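PDB 4ONY: extracellular solute-binding protein family 5 from Brucella melitensis, which probably binds peptides or related solutes in the periplasm and delivers them to an ABC transporter for import. Local coordinates for residues 278-287 and 562-570. Numbering follows the deposited sequence.
Sequences GNPIRWEKLY and HLPYQWVAR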
ATOM      1  N   GLY A 278      -6.531  11.292  -8.331  1.00 14.79           N
ATOM      2  CA  GLY A 278      -6.912  11.158  -6.921  1.00 15.50           C
ATOM      3  C   GLY A 278      -7.685  12.333  -6.297  1.00 16.20           C
ATOM      4  O   GLY A 278      -8.072  12.281  -5.122  1.00 17.55           O
ATOM      5  N   ASN A 279      -7.875  13.394  -7.060  1.00 15.86           N
ATOM      6  CA  ASN A 279      -8.490  14.576  -6.543  1.00 16.14           C
ATOM      7  C   ASN A 279      -9.962  14.651  -6.965  1.00 16.09           C
ATOM      8  O   ASN A 279     -10.248  14.789  -8.161  1.00 16.06           O
ATOM      9  CB  ASN A 279      -7.710  15.756  -7.063  1.00 16.84           C
ATOM     10  CG  ASN A 279      -8.246  17.062  -6.545  1.00 17.60           C
ATOM     11  OD1 ASN A 279      -9.457  17.258  -6.412  1.00 17.59           O
ATOM     12  ND2 ASN A 279      -7.349  17.993  -6.310  1.00 18.36           N
ATOM     13  N   PRO A 280     -10.898  14.574  -5.997  1.00 15.59           N
ATOM     14  CA  PRO A 280     -12.293  14.447  -6.323  1.00 15.65           C
ATOM     15  C   PRO A 280     -12.914  15.694  -6.909  1.00 15.99           C
ATOM     16  O   PRO A 280     -13.869  15.586  -7.697  1.00 16.20           O
ATOM     17  CB  PRO A 280     -12.965  14.132  -4.983  1.00 15.91           C
ATOM     18  CG  PRO A 280     -12.020  14.577  -3.954  1.00 16.06           C
ATOM     19  CD  PRO A 280     -10.654  14.549  -4.551  1.00 15.75           C
ATOM     20  N   ILE A 281     -12.415  16.855  -6.526  1.00 15.29           N
ATOM     21  CA  ILE A 281     -12.912  18.116  -7.054  1.00 15.55           C
ATOM     22  C   ILE A 281     -12.503  18.213  -8.535  1.00 15.15           C
ATOM     23  O   ILE A 281     -13.342  18.555  -9.403  1.00 14.80           O
ATOM     24  CB  ILE A 281     -12.372  19.325  -6.250  1.00 16.22           C
ATOM     25  CG1 ILE A 281     -12.842  19.252  -4.791  1.00 17.04           C
ATOM     26  CG2 ILE A 281     -12.814  20.649  -6.853  1.00 16.61           C
ATOM     27  CD1 ILE A 281     -14.348  19.171  -4.640  1.00 17.78           C
ATOM     28  N   ARG A 282     -11.253  17.896  -8.833  1.00 14.66           N
ATOM     29  CA  ARG A 282     -10.782  17.924 -10.231  1.00 14.99           C
ATOM     30  C   ARG A 282     -11.568  16.940 -11.097  1.00 14.53           C
ATOM     31  O   ARG A 282     -12.027  17.276 -12.177  1.00 13.96           O
ATOM     32  CB  ARG A 282      -9.270  17.632 -10.330  1.00 15.13           C
ATOM     33  CG  ARG A 282      -8.685  17.786 -11.735  1.00 15.81           C
ATOM     34  CD  ARG A 282      -7.159  18.019 -11.725  1.00 15.93           C
ATOM     35  NE  ARG A 282      -6.552  16.880 -11.073  1.00 16.06           N
ATOM     36  CZ  ARG A 282      -5.469  16.914 -10.318  1.00 15.85           C
ATOM     37  NH1 ARG A 282      -4.780  18.025 -10.158  1.00 16.66           N
ATOM     38  NH2 ARG A 282      -5.074  15.810  -9.752  1.00 14.95           N
ATOM     39  N   TRP A 283     -11.734  15.716 -10.613  1.00 14.11           N
ATOM     40  CA  TRP A 283     -12.489  14.706 -11.360  1.00 14.29           C
ATOM     41  C   TRP A 283     -13.918  15.198 -11.671  1.00 15.77           C
ATOM     42  O   TRP A 283     -14.406  15.035 -12.753  1.00 15.59           O
ATOM     43  CB  TRP A 283     -12.562  13.437 -10.542  1.00 13.95           C
ATOM     44  CG  TRP A 283     -13.124  12.183 -11.274  1.00 13.83           C
ATOM     45  CD1 TRP A 283     -14.313  11.558 -11.001  1.00 13.91           C
ATOM     46  CD2 TRP A 283     -12.510  11.423 -12.317  1.00 13.25           C
ATOM     47  NE1 TRP A 283     -14.462  10.461 -11.788  1.00 13.64           N
ATOM     48  CE2 TRP A 283     -13.375  10.344 -12.611  1.00 13.49           C
ATOM     49  CE3 TRP A 283     -11.320  11.526 -13.013  1.00 13.25           C
ATOM     50  CZ2 TRP A 283     -13.067   9.367 -13.576  1.00 13.26           C
ATOM     51  CZ3 TRP A 283     -11.011  10.546 -13.980  1.00 12.96           C
ATOM     52  CH2 TRP A 283     -11.882   9.480 -14.238  1.00 12.86           C
ATOM     53  N   GLU A 284     -14.553  15.828 -10.695  1.00 17.90           N
ATOM     54  CA  GLU A 284     -15.931  16.259 -10.806  1.00 21.04           C
ATOM     55  C   GLU A 284     -16.072  17.479 -11.697  1.00 21.10           C
ATOM     56  O   GLU A 284     -17.001  17.547 -12.442  1.00 21.43           O
ATOM     57  CB  GLU A 284     -16.467  16.586  -9.419  1.00 24.36           C
ATOM     58  CG  GLU A 284     -17.773  17.349  -9.365  1.00 29.09           C
ATOM     59  CD  GLU A 284     -18.945  16.440  -9.677  1.00 33.92           C
ATOM     60  OE1 GLU A 284     -18.749  15.208  -9.530  1.00 36.49           O
ATOM     61  OE2 GLU A 284     -20.034  16.967 -10.048  1.00 39.55           O
ATOM     62  N   LYS A 285     -15.128  18.409 -11.627  1.00 19.98           N
ATOM     63  CA  LYS A 285     -15.268  19.736 -12.234  1.00 20.81           C
ATOM     64  C   LYS A 285     -14.484  19.963 -13.524  1.00 19.51           C
ATOM     65  O   LYS A 285     -14.929  20.726 -14.380  1.00 18.73           O
ATOM     66  CB  LYS A 285     -14.738  20.793 -11.249  1.00 21.51           C
ATOM     67  CG  LYS A 285     -15.552  20.895  -9.986  1.00 22.74           C
ATOM     68  CD  LYS A 285     -16.944  21.404 -10.276  1.00 24.41           C
ATOM     69  CE  LYS A 285     -17.628  21.888  -9.008  1.00 25.78           C
ATOM     70  NZ  LYS A 285     -18.930  22.540  -9.325  1.00 27.33           N
ATOM     71  N   LEU A 286     -13.267  19.410 -13.608  1.00 17.91           N
ATOM     72  CA  LEU A 286     -12.309  19.892 -14.601  1.00 18.13           C
ATOM     73  C   LEU A 286     -12.123  19.020 -15.806  1.00 17.78           C
ATOM     74  O   LEU A 286     -11.222  19.276 -16.614  1.00 17.75           O
ATOM     75  CB  LEU A 286     -10.948  20.232 -13.945  1.00 18.61           C
ATOM     76  CG  LEU A 286     -11.000  21.309 -12.844  1.00 19.57           C
ATOM     77  CD1 LEU A 286      -9.621  21.631 -12.262  1.00 20.04           C
ATOM     78  CD2 LEU A 286     -11.655  22.579 -13.342  1.00 20.73           C
ATOM     79  N   TYR A 287     -12.983  18.017 -15.990  1.00 17.10           N
ATOM     80  CA  TYR A 287     -12.920  17.195 -17.179  1.00 17.06           C
ATOM     81  C   TYR A 287     -14.040  17.589 -18.142  1.00 17.89           C
ATOM     82  O   TYR A 287     -14.606  16.755 -18.834  1.00 17.98           O
ATOM     83  CB  TYR A 287     -12.973  15.699 -16.816  1.00 16.29           C
ATOM     84  CG  TYR A 287     -11.708  15.169 -16.165  1.00 15.13           C
ATOM     85  CD1 TYR A 287     -11.423  15.436 -14.848  1.00 15.08           C
ATOM     86  CD2 TYR A 287     -10.785  14.399 -16.877  1.00 15.12           C
ATOM     87  CE1 TYR A 287     -10.257  14.961 -14.262  1.00 14.68           C
ATOM     88  CE2 TYR A 287      -9.626  13.921 -16.288  1.00 14.40           C
ATOM     89  CZ  TYR A 287      -9.382  14.186 -14.971  1.00 14.22           C
ATOM     90  OH  TYR A 287      -8.233  13.726 -14.347  1.00 14.17           O
ATOM     91  N   HIS A 562     -12.481   7.566   1.909  1.00 14.54           N
ATOM     92  CA  HIS A 562     -11.639   7.060   0.840  1.00 15.06           C
ATOM     93  C   HIS A 562     -12.449   7.125  -0.439  1.00 15.60           C
ATOM     94  O   HIS A 562     -13.699   7.258  -0.400  1.00 16.14           O
ATOM     95  CB  HIS A 562     -11.251   5.593   1.128  1.00 14.82           C
ATOM     96  CG  HIS A 562     -12.407   4.649   1.094  1.00 14.52           C
ATOM     97  ND1 HIS A 562     -13.297   4.514   2.145  1.00 14.77           N
ATOM     98  CD2 HIS A 562     -12.868   3.839   0.115  1.00 15.20           C
ATOM     99  CE1 HIS A 562     -14.274   3.690   1.803  1.00 14.74           C
ATOM    100  NE2 HIS A 562     -14.028   3.252   0.583  1.00 15.32           N
ATOM    101  N   LEU A 563     -11.772   6.971  -1.563  1.00 16.23           N
ATOM    102  CA  LEU A 563     -12.441   6.969  -2.860  1.00 16.94           C
ATOM    103  C   LEU A 563     -12.864   5.550  -3.183  1.00 16.82           C
ATOM    104  O   LEU A 563     -12.057   4.694  -3.196  1.00 17.15           O
ATOM    105  CB  LEU A 563     -11.472   7.496  -3.939  1.00 18.25           C
ATOM    106  CG  LEU A 563     -11.222   9.001  -3.872  1.00 18.73           C
ATOM    107  CD1 LEU A 563     -10.232   9.392  -4.937  1.00 20.00           C
ATOM    108  CD2 LEU A 563     -12.519   9.786  -4.035  1.00 19.52           C
ATOM    109  N   PRO A 564     -14.137   5.298  -3.471  1.00 17.03           N
ATOM    110  CA  PRO A 564     -14.516   3.931  -3.729  1.00 17.71           C
ATOM    111  C   PRO A 564     -14.132   3.352  -5.115  1.00 18.94           C
ATOM    112  O   PRO A 564     -14.155   2.122  -5.294  1.00 17.38           O
ATOM    113  CB  PRO A 564     -16.030   3.977  -3.596  1.00 18.11           C
ATOM    114  CG  PRO A 564     -16.407   5.370  -3.998  1.00 18.27           C
ATOM    115  CD  PRO A 564     -15.284   6.211  -3.479  1.00 17.74           C
ATOM    116  N   TYR A 565     -13.759   4.213  -6.068  1.00 16.81           N
ATOM    117  CA  TYR A 565     -13.254   3.746  -7.342  1.00 17.13           C
ATOM    118  C   TYR A 565     -11.883   4.347  -7.624  1.00 16.17           C
ATOM    119  O   TYR A 565     -11.615   5.486  -7.244  1.00 16.39           O
ATOM    120  CB  TYR A 565     -14.221   4.163  -8.452  1.00 18.97           C
ATOM    121  CG  TYR A 565     -15.613   3.577  -8.324  1.00 21.44           C
ATOM    122  CD1 TYR A 565     -15.908   2.345  -8.881  1.00 24.48           C
ATOM    123  CD2 TYR A 565     -16.610   4.247  -7.661  1.00 23.18           C
ATOM    124  CE1 TYR A 565     -17.165   1.782  -8.781  1.00 27.09           C
ATOM    125  CE2 TYR A 565     -17.894   3.688  -7.525  1.00 25.90           C
ATOM    126  CZ  TYR A 565     -18.168   2.443  -8.089  1.00 27.52           C
ATOM    127  OH  TYR A 565     -19.415   1.787  -8.045  1.00 29.49           O
ATOM    128  N   GLN A 566     -11.092   3.627  -8.396  1.00 14.77           N
ATOM    129  CA  GLN A 566      -9.860   4.131  -8.964  1.00 14.35           C
ATOM    130  C   GLN A 566     -10.273   4.857 -10.247  1.00 13.98           C
ATOM    131  O   GLN A 566     -11.188   4.409 -10.966  1.00 13.33           O
ATOM    132  CB  GLN A 566      -8.941   3.001  -9.394  1.00 15.17           C
ATOM    133  CG  GLN A 566      -8.499   2.026  -8.299  1.00 15.82           C
ATOM    134  CD  GLN A 566      -7.552   0.955  -8.867  1.00 16.22           C
ATOM    135  OE1 GLN A 566      -7.924   0.190  -9.758  1.00 15.06           O
ATOM    136  NE2 GLN A 566      -6.306   0.914  -8.346  1.00 17.04           N
ATOM    137  N   TRP A 567      -9.574   5.937 -10.528  1.00 12.60           N
ATOM    138  CA  TRP A 567      -9.906   6.779 -11.640  1.00 12.63           C
ATOM    139  C   TRP A 567      -8.721   6.954 -12.525  1.00 11.79           C
ATOM    140  O   TRP A 567      -7.685   7.433 -12.059  1.00 11.58           O
ATOM    141  CB  TRP A 567     -10.310   8.169 -11.095  1.00 13.02           C
ATOM    142  CG  TRP A 567     -11.581   8.272 -10.330  1.00 13.36           C
ATOM    143  CD1 TRP A 567     -12.703   7.507 -10.465  1.00 13.69           C
ATOM    144  CD2 TRP A 567     -11.898   9.280  -9.395  1.00 14.04           C
ATOM    145  NE1 TRP A 567     -13.677   7.941  -9.625  1.00 14.04           N
ATOM    146  CE2 TRP A 567     -13.226   9.054  -8.970  1.00 14.62           C
ATOM    147  CE3 TRP A 567     -11.201  10.353  -8.885  1.00 14.15           C
ATOM    148  CZ2 TRP A 567     -13.877   9.890  -8.064  1.00 15.10           C
ATOM    149  CZ3 TRP A 567     -11.834  11.173  -7.926  1.00 14.91           C
ATOM    150  CH2 TRP A 567     -13.154  10.934  -7.532  1.00 14.97           C
ATOM    151  N   VAL A 568      -8.887   6.641 -13.805  1.00 11.59           N
ATOM    152  CA  VAL A 568      -7.854   6.889 -14.822  1.00 11.16           C
ATOM    153  C   VAL A 568      -8.503   7.452 -16.081  1.00 11.40           C
ATOM    154  O   VAL A 568      -9.387   6.826 -16.676  1.00 10.80           O
ATOM    155  CB  VAL A 568      -7.068   5.610 -15.217  1.00 11.02           C
ATOM    156  CG1 VAL A 568      -5.962   5.968 -16.187  1.00 10.99           C
ATOM    157  CG2 VAL A 568      -6.478   4.906 -13.992  1.00 10.79           C
ATOM    158  N   ALA A 569      -8.110   8.666 -16.463  1.00 11.62           N
ATOM    159  CA  ALA A 569      -8.581   9.254 -17.707  1.00 12.08           C
ATOM    160  C   ALA A 569      -7.564   8.868 -18.757  1.00 12.51           C
ATOM    161  O   ALA A 569      -6.374   8.779 -18.448  1.00 12.56           O
ATOM    162  CB  ALA A 569      -8.701  10.767 -17.607  1.00 12.51           C
ATOM    163  N   ARG A 570      -8.021   8.548 -19.951  1.00 12.91           N
ATOM    164  CA  ARG A 570      -7.116   8.099 -20.996  1.00 13.59           C
ATOM    165  C   ARG A 570      -7.567   8.574 -22.374  1.00 14.16           C
ATOM    166  O   ARG A 570      -8.777   8.605 -22.671  1.00 13.71           O
ATOM    167  CB  ARG A 570      -6.983   6.575 -20.985  1.00 13.93           C
ATOM    168  CG  ARG A 570      -8.212   5.808 -21.447  1.00 14.73           C
ATOM    169  CD  ARG A 570      -8.055   4.270 -21.386  1.00 15.07           C
ATOM    170  NE  ARG A 570      -9.380   3.689 -21.289  1.00 15.33           N
ATOM    171  CZ  ARG A 570     -10.186   3.434 -22.320  1.00 16.50           C
ATOM    172  NH1 ARG A 570      -9.812   3.578 -23.593  1.00 16.81           N
ATOM    173  NH2 ARG A 570     -11.390   2.962 -22.067  1.00 17.10           N
TER
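Trp283 lays its indole flat over one face of the Trp567 indole, the five-membered rings stacked face to face with centroids 3.6 Å apart and planes tilted by 8°. The two indoles run head to tail, each six-membered ring over the partner's CB. Thus Trp567 CB sits 3.7 Å from the centroid of the Trp283 six-membered ring, and Trp283 CB 3.9 Å from that of Trp567, two CH-pi contacts flanking the stack. The two indole nitrogens, both donors, come to 3.4 Å (NE1 to NE1) without bonding. Trp283 CB already points at the strand, and with CG anti to the backbone N (chi1 -170°) the ring continues in that direction to lie along Trp567. Pro280 CA meets the edge of Trp567 at CZ3 (3.7 Å). Leu563 CD1 rests 3.6 Å from Gly278 O. At the other end, Tyr287 CE2 touches Ala569 CB at 3.5 Å, and the tyrosine hydroxyl is hydrogen-bonded to Glu277 OE1. Asn279 caps the helix, its OD1 taking the Arg282 N-H at 3.1 Å. Lys299 adds a cation-pi contact to Trp283. No hydrogen bond joins the two segments directly. Segment 562-570 leads from strand 557-562 of the six-stranded mixed sheet into the middle strand of the antiparallel sheet 274-277, 566-571, 297-302; at this passage the tryptophan stack seats helix 280-285, which follows edge strand 274-277, in this family 5 solute-binding protein.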